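Local coordinates for ferritin heavy chain (Trichoplusia ni, PDB 1Z6O), which oxidises ferrous iron with oxygen as the ferroxidase subunit of a secreted insect ferritin cage that stores iron, at the interface of chains A and B. Sequence-based numbering; all coordinates share one arbitrary frame. Chains: chain A/B, Ferritin heavy chain.

The interface of chains A and B. Residues chain A 143, 146-147, 150, 154; chain B 139-140, 143.
A near-trans first torsion at B:His140 (chi1 -174°) points its imidazole toward A:Tyr154, whose own CG stands anti to the carbonyl carbon (chi1 -71°) and brings the near rim of the phenol over. This is a contact between two heavy-chain subunits of the ferritin shell, where the start of helix 139-168 in chain B butts against the flank of the same helix in chain A. Atom CD1 of A:Tyr154 sits above one face of the imidazole, offset toward the rim, 3.5 Å from CG of B:His140, and the neighbouring CE1 packs on the histidine CB at 3.3 Å. The carbonyl O of A:Thr146 meets the imidazole in plane at its edge, 3.7 Å from CD2 of B:His140. CB of A:Leu150 lies 4.0 Å from that same CD2. With an alanine in place of B:His140, the CD1 edge of A:Tyr154 would probably lose the face it leans on, and a gap would open beside A:Leu150. One turn back from A:Leu150, the methyl CG2 of A:Thr146 lodges between the backbone carbonyl O of B:Tyr139 (3.3 Å) and the side-chain CB of B:Asp143 (3.6 Å). CD1 of A:Leu150 touches CB of B:Tyr139. Water 1 links the phenol OH of A:Tyr154 to the backbone N of B:His140. The carboxylates of A:Asp143 and B:Asp143 come within 4.1 Å, OD1 to OD1, and share water 2, which probably eases the meeting of like charges.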
loop_
_atom_site.group_PDB
_atom_site.type_symbol
_atom_site.label_atom_id
_atom_site.label_comp_id
_atom_site.label_asym_id
_atom_site.label_seq_id
_atom_site.Cartn_x
_atom_site.Cartn_y
_atom_site.Cartn_z
ATOM N N ASP A 143 -25.246 5.202 -45.767
ATOM C CA ASP A 143 -24.533 5.901 -44.696
ATOM C C ASP A 143 -23.455 5.009 -44.075
ATOM O O ASP A 143 -22.345 5.459 -43.794
ATOM C CB ASP A 143 -25.528 6.313 -43.607
ATOM C CG ASP A 143 -24.840 6.945 -42.407
ATOM O OD1 ASP A 143 -24.464 8.108 -42.534
ATOM O OD2 ASP A 143 -24.657 6.274 -41.368
ATOM N N THR A 146 -20.586 4.589 -46.507
ATOM C CA THR A 146 -19.853 5.837 -46.659
ATOM C C THR A 146 -19.001 6.178 -45.432
ATOM O O THR A 146 -17.811 6.474 -45.554
ATOM C CB THR A 146 -20.813 7.018 -46.925
ATOM O OG1 THR A 146 -21.578 6.762 -48.110
ATOM C CG2 THR A 146 -20.024 8.314 -47.118
ATOM N N GLY A 147 -19.610 6.110 -44.253
ATOM C CA GLY A 147 -18.911 6.478 -43.031
ATOM C C GLY A 147 -17.946 5.466 -42.449
ATOM O O GLY A 147 -17.018 5.831 -41.730
ATOM N N LEU A 150 -15.851 3.546 -46.689
ATOM C CA LEU A 150 -15.042 4.503 -47.452
ATOM C C LEU A 150 -13.995 5.170 -46.562
ATOM O O LEU A 150 -12.889 5.465 -47.010
ATOM C CB LEU A 150 -15.920 5.566 -48.129
ATOM C CG LEU A 150 -16.733 5.060 -49.331
ATOM C CD1 LEU A 150 -17.437 6.252 -50.020
ATOM C CD2 LEU A 150 -15.796 4.361 -50.337
ATOM N N TYR A 154 -10.114 5.369 -47.837
ATOM C CA TYR A 154 -9.300 6.545 -48.125
ATOM C C TYR A 154 -8.066 6.643 -47.250
ATOM O O TYR A 154 -6.995 7.007 -47.735
ATOM C CB TYR A 154 -10.140 7.830 -48.057
ATOM C CG TYR A 154 -11.104 7.939 -49.229
ATOM C CD1 TYR A 154 -12.483 7.849 -49.036
ATOM C CD2 TYR A 154 -10.630 8.093 -50.541
ATOM C CE1 TYR A 154 -13.375 7.902 -50.123
ATOM C CE2 TYR A 154 -11.512 8.154 -51.632
ATOM C CZ TYR A 154 -12.885 8.058 -51.409
ATOM O OH TYR A 154 -13.764 8.127 -52.468
ATOM N N TYR B 139 -18.993 11.003 -51.992
ATOM C CA TYR B 139 -19.696 10.548 -50.795
ATOM C C TYR B 139 -18.948 10.750 -49.484
ATOM O O TYR B 139 -19.514 11.235 -48.503
ATOM C CB TYR B 139 -20.040 9.057 -50.912
ATOM C CG TYR B 139 -20.889 8.717 -52.119
ATOM C CD1 TYR B 139 -20.363 7.977 -53.177
ATOM C CD2 TYR B 139 -22.221 9.126 -52.193
ATOM C CE1 TYR B 139 -21.144 7.645 -54.286
ATOM C CE2 TYR B 139 -23.017 8.800 -53.302
ATOM C CZ TYR B 139 -22.465 8.058 -54.339
ATOM O OH TYR B 139 -23.242 7.705 -55.416
ATOM N N HIS B 140 -17.684 10.355 -49.465
ATOM C CA HIS B 140 -16.921 10.442 -48.235
ATOM C C HIS B 140 -16.676 11.857 -47.734
ATOM O O HIS B 140 -16.839 12.125 -46.541
ATOM C CB HIS B 140 -15.595 9.696 -48.377
ATOM C CG HIS B 140 -14.825 9.622 -47.095
ATOM N ND1 HIS B 140 -13.787 10.482 -46.801
ATOM C CD2 HIS B 140 -14.981 8.832 -46.004
ATOM C CE1 HIS B 140 -13.335 10.225 -45.583
ATOM N NE2 HIS B 140 -14.043 9.228 -45.076
ATOM N N ASP B 143 -19.883 13.363 -46.401
ATOM C CA ASP B 143 -20.162 12.773 -45.090
ATOM C C ASP B 143 -19.284 13.399 -44.004
ATOM O O ASP B 143 -19.748 13.685 -42.900
ATOM C CB ASP B 143 -19.892 11.267 -45.141
ATOM C CG ASP B 143 -20.053 10.605 -43.782
ATOM O OD1 ASP B 143 -21.202 10.409 -43.395
ATOM O OD2 ASP B 143 -19.041 10.315 -43.106
HETATM O O HOH W 1 -15.999 9.781 -52.068
HETATM O O HOH W 2 -22.732 8.784 -44.898
#